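PDB 3JS9: nucleoside diphosphate kinase family protein from Babesia bovis, which probably catalyses magnesium-dependent transfer of the terminal phosphate from nucleoside triphosphates to nucleoside diphosphates, as a nucleoside diphosphate kinase. Local coordinates for residues K31-M35 with K36-L40; A132-C135 with A136-T140; R23-I26 with G27-L30. All coordinates share one frame; numbering follows the deposited sequence.

Contact 1. Residues K31-M35 with K36-L40; sequences KRFEM and KGLKL. With SO4 (sulfate ion), chain E.
Phe33 meets Leu38 side by side, the two side chains pointing the same way. CD1 of Leu38 lies at the ring edge, near the ring plane, 3.9 Å from CD1 of Phe33. Leu38 keeps CG beside its own backbone N (chi1 -62°), and its CD1 branch runs alongside the ring. Trp83 of strand 78-85 stacks on the Phe33 ring, and helix 88-96 adds Leu95 against Phe33 and Ile91 against Leu38.

The backbone between them ends the helix. Lys36 N donates to Arg32 O at 3.2 Å. Gly37 N makes two weak bonds, to Phe33 O at 3.4 Å and to Glu34 O at 3.2 Å. Gly37 has a positive phi of 107°, which turns the chain out of the helix. A water spans the turn and donates to Glu34 O at 2.8 Å and to Leu38 O at 2.7 Å.

The charged ends reach other partners. Lys36 NZ bonds to Gly111 O of the second subunit, and the Glu34 carboxylate takes Gly27 N and Ile26 N of the third subunit. Beyond the turn, Lys39 NZ donates to O3 of the sulfate at 3.0 Å. This ion is probably from the crystallisation liquor, and Arg149 N also holds it.

The positive-phi glycine with bonds back into the last turn is a Schellman motif, here passing the chain from helix 26-36 to strand 39-46.

Contact 2. Residues A132-C135 with A136-T140; sequences AREC and ALWFT
Ala136 opens the second half of this local contact, on the last turns of helix 128-138. Its CB lies 3.8 Å from Ala132 O, one turn back.

Leu137 follows. Its N donates to Arg133 O at 2.7 Å. Leu137 CB sits close to the same oxygen. The Leu137 chain sets CG anti to the backbone N (chi1 171°) and packs on Gln55 and His56. The guanidinium of Arg133 itself turns to Asp130, with a salt bridge through NH2.

Trp138 is the last helical residue. Its N donates to Glu134 O at 2.9 Å. The indole also meets this oxygen: CD1 of Trp138 is 3.1 Å from Glu134 O, which lies at the ring edge, near the ring plane. CD1 of Trp138 is also 4.2 Å from Glu134 CB. The Glu134 carboxylate has partners outside the two segments. Its OE1 is hydrogen-bonded to Ser125 OG and to His123 NE2, the predicted phosphohistidine residue, so Glu134 probably helps to position that imidazole.

Phe139 leaves helical geometry. Its N still reaches Cys135 O at 3.4 Å, a weak bond, and Phe139 CB lies 3.5 Å from the same oxygen, Cys135 O.

The buried side chains face the sheet. Trp138 stacks on Tyr13 of strand 10-16, and its ring meets His56 of helix 50-56 with the planes at about 75°. Phe139 rests on Tyr13, on Cys80 and Ile82 of strand 78-85, and on Ala42 and Lys44 of strand 39-46.

Contact 3. Residues R23-I26 with G27-L30; sequences RGLI and GEIL. With SO4 (sulfate ion), chain F.
Gly24 and Leu25 join two helix ends within two residues. Gly24 has a positive phi of 68° and closes helix 18-22 in a Schellman motif. Leu25 is already the N-cap residue of helix 26-36. A water bridges this junction: it donates to Gly24 O and accepts from Glu28 N, both at 2.8 Å.

The first turn is then closed by regular bonds. Ile29 N donates to Leu25 O at 3.0 Å, and Leu30 N donates to Ile26 O at 2.9 Å in a nearly straight bond (176° at the hydrogen). The CD1 end of Ile29 touches Leu25, 4.0 Å from Leu25 CB and 3.4 Å from Leu25 O. Glu28 makes salt bridges through OE2 to Arg32 NE and through OE1 to Lys31 NZ of the third subunit.

Arg23 stands off from the helix start and meets a sulfate, probably from the crystallisation liquor. Phe113 O also accepts from its NH2. The sulfur lies in the guanidinium plane, at its edge. One oxygen, O1, takes two bonds, from Arg23 NE at 2.8 Å and from Arg23 NH2 at 3.0 Å.

In the fold
From the N terminus, contact 3 comes first. It closes the short turn from helix 18-22 into helix 26-36. Contact 1 follows directly and closes the far end of that helix, where the chain turns into strand 39-46. Contact 2 comes much later, at the end of helix 128-138. The three lie in series; none nests in or crosses another. Contacts 1 and 3 share helix 26-36, have centres 13 Å apart and both touch the third subunit. Contact 2 touches no other chain of the assembly. Contacts 2 and 3 lie on opposite sides of the chain's centre, and each packs against strands 10-16 and 78-85 of the antiparallel sheet.

Contact 1. Residues K31-M35 with K36-L40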
loop_
_atom_site.group_PDB
_atom_site.type_symbol
_atom_site.label_atom_id
_atom_site.label_comp_id
_atom_site.label_asym_id
_atom_site.label_seq_id
_atom_site.Cartn_x
_atom_site.Cartn_y
_atom_site.Cartn_z
ATOM N N LYS A 31 8.594 0.783 -8.629
ATOM C CA LYS A 31 8.656 0.760 -7.175
ATOM C C LYS A 31 9.022 -0.643 -6.653
ATOM O O LYS A 31 9.807 -0.779 -5.699
ATOM C CB LYS A 31 7.319 1.255 -6.648
ATOM C CG LYS A 31 7.143 1.284 -5.114
ATOM C CD LYS A 31 5.820 2.041 -4.802
ATOM C CE LYS A 31 5.176 1.622 -3.444
ATOM N NZ LYS A 31 5.962 2.171 -2.291
ATOM N N ARG A 32 8.502 -1.693 -7.293
ATOM C CA ARG A 32 8.839 -3.051 -6.847
ATOM C C ARG A 32 10.295 -3.327 -7.078
ATOM O O ARG A 32 10.941 -3.926 -6.216
ATOM C CB ARG A 32 7.991 -4.123 -7.540
ATOM C CG ARG A 32 6.577 -4.247 -6.987
ATOM C CD ARG A 32 5.724 -5.044 -7.911
ATOM N NE ARG A 32 4.345 -5.062 -7.459
ATOM C CZ ARG A 32 3.657 -6.167 -7.160
ATOM N NH1 ARG A 32 2.400 -6.043 -6.774
ATOM N NH2 ARG A 32 4.200 -7.380 -7.311
ATOM N N PHE A 33 10.846 -2.879 -8.203
ATOM C CA PHE A 33 12.288 -3.029 -8.412
ATOM C C PHE A 33 13.136 -2.188 -7.441
ATOM O O PHE A 33 14.166 -2.661 -6.929
ATOM C CB PHE A 33 12.661 -2.792 -9.877
ATOM C CG PHE A 33 12.511 -4.036 -10.729
ATOM C CD1 PHE A 33 13.577 -4.907 -10.899
ATOM C CD2 PHE A 33 11.272 -4.377 -11.278
ATOM C CE1 PHE A 33 13.429 -6.052 -11.643
ATOM C CE2 PHE A 33 11.108 -5.528 -12.027
ATOM C CZ PHE A 33 12.174 -6.367 -12.203
ATOM N N GLU A 34 12.681 -0.960 -7.181
ATOM C CA GLU A 34 13.355 -0.053 -6.284
ATOM C C GLU A 34 13.360 -0.630 -4.864
ATOM O O GLU A 34 14.414 -0.631 -4.222
ATOM C CB GLU A 34 12.684 1.328 -6.354
ATOM C CG GLU A 34 13.535 2.545 -6.049
ATOM C CD GLU A 34 12.759 3.849 -6.341
ATOM O OE1 GLU A 34 11.531 3.781 -6.621
ATOM O OE2 GLU A 34 13.362 4.954 -6.272
ATOM N N MET A 35 12.210 -1.135 -4.386
ATOM C CA MET A 35 12.192 -1.669 -3.020
ATOM C C MET A 35 13.059 -2.921 -2.895
ATOM O O MET A 35 13.604 -3.149 -1.830
ATOM C CB MET A 35 10.775 -1.955 -2.536
ATOM C CG MET A 35 9.894 -0.737 -2.476
ATOM S SD MET A 35 10.476 0.409 -1.236
ATOM C CE MET A 35 11.567 1.432 -2.238
ATOM N N LYS A 36 13.214 -3.694 -3.976
ATOM C CA LYS A 36 13.994 -4.901 -3.948
ATOM C C LYS A 36 15.441 -4.600 -3.679
ATOM O O LYS A 36 16.155 -5.437 -3.116
ATOM C CB LYS A 36 13.873 -5.641 -5.279
ATOM C CG LYS A 36 14.693 -6.915 -5.371
ATOM C CD LYS A 36 14.165 -8.042 -4.398
ATOM C CE LYS A 36 14.825 -9.392 -4.675
ATOM N NZ LYS A 36 14.365 -10.471 -3.743
ATOM N N GLY A 37 15.884 -3.422 -4.114
ATOM C CA GLY A 37 17.215 -2.944 -3.775
ATOM C C GLY A 37 18.200 -2.982 -4.916
ATOM O O GLY A 37 19.381 -2.648 -4.733
ATOM N N LEU A 38 17.754 -3.406 -6.093
ATOM C CA LEU A 38 18.593 -3.280 -7.269
ATOM C C LEU A 38 18.782 -1.796 -7.487
ATOM O O LEU A 38 17.931 -0.998 -7.103
ATOM C CB LEU A 38 17.955 -3.944 -8.496
ATOM C CG LEU A 38 17.743 -5.459 -8.353
ATOM C CD1 LEU A 38 17.146 -6.033 -9.665
ATOM C CD2 LEU A 38 19.053 -6.175 -7.925
ATOM N N LYS A 39 19.901 -1.421 -8.076
ATOM C CA LYS A 39 20.217 -0.023 -8.286
ATOM C C LYS A 39 19.776 0.385 -9.675
ATOM O O LYS A 39 20.109 -0.290 -10.656
ATOM C CB LYS A 39 21.726 0.233 -8.060
ATOM C CG LYS A 39 22.133 1.600 -8.528
ATOM C CD LYS A 39 23.371 2.126 -7.905
ATOM C CE LYS A 39 24.594 1.705 -8.700
ATOM N NZ LYS A 39 25.734 2.607 -8.415
ATOM N N LEU A 40 19.020 1.481 -9.771
ATOM C CA LEU A 40 18.572 1.936 -11.083
ATOM C C LEU A 40 19.749 2.542 -11.838
ATOM O O LEU A 40 20.477 3.382 -11.290
ATOM C CB LEU A 40 17.456 2.953 -10.959
ATOM C CG LEU A 40 16.904 3.405 -12.314
ATOM C CD1 LEU A 40 16.208 2.229 -13.020
ATOM C CD2 LEU A 40 15.925 4.587 -12.167
HETATM S S SO4 E . 25.690 1.156 -4.932
HETATM O O1 SO4 E . 24.930 2.371 -5.206
HETATM O O2 SO4 E . 26.795 1.514 -4.037
HETATM O O3 SO4 E . 26.252 0.685 -6.194
HETATM O O4 SO4 E . 24.770 0.170 -4.349
HETATM O O HOH W 1 16.743 0.527 -5.200
#

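Contact 2. Residues A132-C135 with A136-T140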
loop_
_atom_site.group_PDB
_atom_site.type_symbol
_atom_site.label_atom_id
_atom_site.label_comp_id
_atom_site.label_asym_id
_atom_site.label_seq_id
_atom_site.Cartn_x
_atom_site.Cartn_y
_atom_site.Cartn_z
ATOM N N ALA A 132 22.667 -8.668 -22.076
ATOM C CA ALA A 132 23.767 -7.911 -22.667
ATOM C C ALA A 132 23.292 -7.220 -23.955
ATOM O O ALA A 132 23.630 -6.062 -24.211
ATOM C CB ALA A 132 24.973 -8.804 -22.923
ATOM N N ARG A 133 22.486 -7.928 -24.736
ATOM C CA ARG A 133 21.970 -7.389 -25.980
ATOM C C ARG A 133 20.965 -6.302 -25.669
ATOM O O ARG A 133 21.042 -5.187 -26.196
ATOM C CB ARG A 133 21.330 -8.502 -26.855
ATOM C CG ARG A 133 20.702 -7.972 -28.165
ATOM C CD ARG A 133 20.156 -9.049 -29.130
ATOM N NE ARG A 133 19.041 -9.776 -28.535
ATOM C CZ ARG A 133 19.167 -10.987 -27.989
ATOM N NH1 ARG A 133 20.356 -11.613 -28.007
ATOM N NH2 ARG A 133 18.109 -11.577 -27.432
ATOM N N GLU A 134 20.023 -6.636 -24.795
ATOM C CA GLU A 134 18.875 -5.775 -24.551
ATOM C C GLU A 134 19.295 -4.415 -23.969
ATOM O O GLU A 134 18.779 -3.367 -24.406
ATOM C CB GLU A 134 17.835 -6.478 -23.671
ATOM C CG GLU A 134 16.975 -7.493 -24.399
ATOM C CD GLU A 134 16.318 -8.515 -23.450
ATOM O OE1 GLU A 134 16.168 -8.269 -22.235
ATOM O OE2 GLU A 134 15.955 -9.593 -23.927
ATOM N N CYS A 135 20.240 -4.439 -23.024
ATOM C CA CYS A 135 20.718 -3.192 -22.376
ATOM C C CYS A 135 21.369 -2.229 -23.360
ATOM O O CYS A 135 21.092 -1.006 -23.326
ATOM C CB CYS A 135 21.670 -3.475 -21.199
ATOM S SG CYS A 135 20.833 -4.189 -19.751
ATOM N N ALA A 136 22.209 -2.782 -24.244
ATOM C CA ALA A 136 22.855 -1.994 -25.304
ATOM C C ALA A 136 21.887 -1.612 -26.423
ATOM O O ALA A 136 22.027 -0.543 -27.030
ATOM C CB ALA A 136 24.058 -2.713 -25.864
ATOM N N LEU A 137 20.923 -2.487 -26.699
ATOM C CA LEU A 137 19.929 -2.231 -27.741
ATOM C C LEU A 137 18.914 -1.120 -27.407
ATOM O O LEU A 137 18.585 -0.311 -28.257
ATOM C CB LEU A 137 19.182 -3.522 -28.081
ATOM C CG LEU A 137 17.956 -3.425 -29.000
ATOM C CD1 LEU A 137 18.363 -3.011 -30.415
ATOM C CD2 LEU A 137 17.209 -4.734 -29.037
ATOM N N TRP A 138 18.406 -1.082 -26.177
ATOM C CA TRP A 138 17.330 -0.128 -25.841
ATOM C C TRP A 138 17.834 1.247 -25.335
ATOM O O TRP A 138 17.118 2.259 -25.376
ATOM C CB TRP A 138 16.365 -0.770 -24.844
ATOM C CG TRP A 138 15.551 -1.876 -25.439
ATOM C CD1 TRP A 138 15.867 -3.218 -25.483
ATOM C CD2 TRP A 138 14.283 -1.738 -26.110
ATOM N NE1 TRP A 138 14.849 -3.915 -26.106
ATOM C CE2 TRP A 138 13.872 -3.031 -26.497
ATOM C CE3 TRP A 138 13.434 -0.653 -26.366
ATOM C CZ2 TRP A 138 12.659 -3.262 -27.141
ATOM C CZ3 TRP A 138 12.219 -0.879 -26.994
ATOM C CH2 TRP A 138 11.847 -2.175 -27.394
ATOM N N PHE A 139 19.076 1.270 -24.879
ATOM C CA PHE A 139 19.653 2.468 -24.281
ATOM C C PHE A 139 20.997 2.799 -24.913
ATOM O O PHE A 139 21.864 1.926 -25.029
ATOM C CB PHE A 139 19.864 2.229 -22.785
ATOM C CG PHE A 139 18.610 2.382 -21.949
ATOM C CD1 PHE A 139 17.933 1.265 -21.462
ATOM C CD2 PHE A 139 18.126 3.650 -21.606
ATOM C CE1 PHE A 139 16.796 1.424 -20.680
ATOM C CE2 PHE A 139 16.998 3.795 -20.805
ATOM C CZ PHE A 139 16.337 2.692 -20.353
ATOM N N THR A 140 21.197 4.046 -25.295
ATOM C CA THR A 140 22.523 4.458 -25.759
ATOM C C THR A 140 23.371 4.577 -24.505
ATOM O O THR A 140 22.842 4.820 -23.436
ATOM C CB THR A 140 22.482 5.815 -26.523
ATOM O OG1 THR A 140 22.125 6.866 -25.615
ATOM C CG2 THR A 140 21.452 5.796 -27.617
#

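Contact 3. Residues R23-I26 with G27-L30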
loop_
_atom_site.group_PDB
_atom_site.type_symbol
_atom_site.label_atom_id
_atom_site.label_comp_id
_atom_site.label_asym_id
_atom_site.label_seq_id
_atom_site.Cartn_x
_atom_site.Cartn_y
_atom_site.Cartn_z
ATOM N N ARG A 23 -2.615 0.275 -18.390
ATOM C CA ARG A 23 -3.289 -0.077 -17.165
ATOM C C ARG A 23 -2.829 0.740 -15.963
ATOM O O ARG A 23 -3.299 0.489 -14.832
ATOM C CB ARG A 23 -3.189 -1.588 -16.915
ATOM C CG ARG A 23 -4.130 -2.398 -17.833
ATOM C CD ARG A 23 -3.934 -3.916 -17.691
ATOM N NE ARG A 23 -4.424 -4.407 -16.400
ATOM C CZ ARG A 23 -4.113 -5.598 -15.885
ATOM N NH1 ARG A 23 -3.325 -6.454 -16.542
ATOM N NH2 ARG A 23 -4.638 -5.956 -14.730
ATOM N N GLY A 24 -1.945 1.709 -16.195
ATOM C CA GLY A 24 -1.377 2.508 -15.122
ATOM C C GLY A 24 -0.435 1.766 -14.146
ATOM O O GLY A 24 -0.416 2.065 -12.952
ATOM N N LEU A 25 0.391 0.849 -14.644
ATOM C CA LEU A 25 1.311 0.075 -13.751
ATOM C C LEU A 25 2.794 0.452 -13.786
ATOM O O LEU A 25 3.636 -0.250 -13.177
ATOM C CB LEU A 25 1.156 -1.438 -13.985
ATOM C CG LEU A 25 -0.253 -1.953 -13.603
ATOM C CD1 LEU A 25 -0.702 -3.161 -14.431
ATOM C CD2 LEU A 25 -0.362 -2.223 -12.081
ATOM N N ILE A 26 3.143 1.540 -14.469
ATOM C CA ILE A 26 4.561 1.880 -14.580
ATOM C C ILE A 26 5.139 2.087 -13.197
ATOM O O ILE A 26 6.202 1.507 -12.861
ATOM C CB ILE A 26 4.848 3.153 -15.422
ATOM C CG1 ILE A 26 4.408 2.947 -16.881
ATOM C CG2 ILE A 26 6.347 3.551 -15.307
ATOM C CD1 ILE A 26 4.279 4.249 -17.702
ATOM N N GLY A 27 4.452 2.921 -12.403
ATOM C CA GLY A 27 4.961 3.315 -11.068
ATOM C C GLY A 27 5.084 2.131 -10.128
ATOM O O GLY A 27 6.097 1.969 -9.446
ATOM N N GLU A 28 4.052 1.290 -10.106
ATOM C CA GLU A 28 4.026 0.078 -9.320
ATOM C C GLU A 28 5.214 -0.830 -9.634
ATOM O O GLU A 28 5.841 -1.367 -8.733
ATOM C CB GLU A 28 2.714 -0.650 -9.599
ATOM C CG GLU A 28 2.508 -1.980 -8.895
ATOM C CD GLU A 28 2.484 -1.878 -7.368
ATOM O OE1 GLU A 28 2.047 -0.856 -6.831
ATOM O OE2 GLU A 28 2.915 -2.826 -6.691
ATOM N N ILE A 29 5.521 -1.000 -10.916
ATOM C CA ILE A 29 6.559 -1.916 -11.336
ATOM C C ILE A 29 7.918 -1.333 -10.955
ATOM O O ILE A 29 8.755 -2.034 -10.329
ATOM C CB ILE A 29 6.458 -2.237 -12.870
ATOM C CG1 ILE A 29 5.229 -3.149 -13.179
ATOM C CG2 ILE A 29 7.756 -2.834 -13.407
ATOM C CD1 ILE A 29 4.710 -3.058 -14.682
ATOM N N LEU A 30 8.142 -0.057 -11.296
ATOM C CA LEU A 30 9.384 0.614 -10.925
ATOM C C LEU A 30 9.621 0.458 -9.409
ATOM O O LEU A 30 10.680 0.025 -8.963
ATOM C CB LEU A 30 9.341 2.089 -11.346
ATOM C CG LEU A 30 10.682 2.840 -11.561
ATOM C CD1 LEU A 30 10.437 4.138 -12.277
ATOM C CD2 LEU A 30 11.542 3.100 -10.286
HETATM S S SO4 F . -6.590 -2.263 -14.061
HETATM O O1 SO4 F . -6.501 -3.575 -14.696
HETATM O O2 SO4 F . -5.242 -1.695 -13.987
HETATM O O3 SO4 F . -7.487 -1.364 -14.803
HETATM O O4 SO4 F . -7.114 -2.451 -12.708
HETATM O O HOH W 2 1.607 2.395 -11.001
#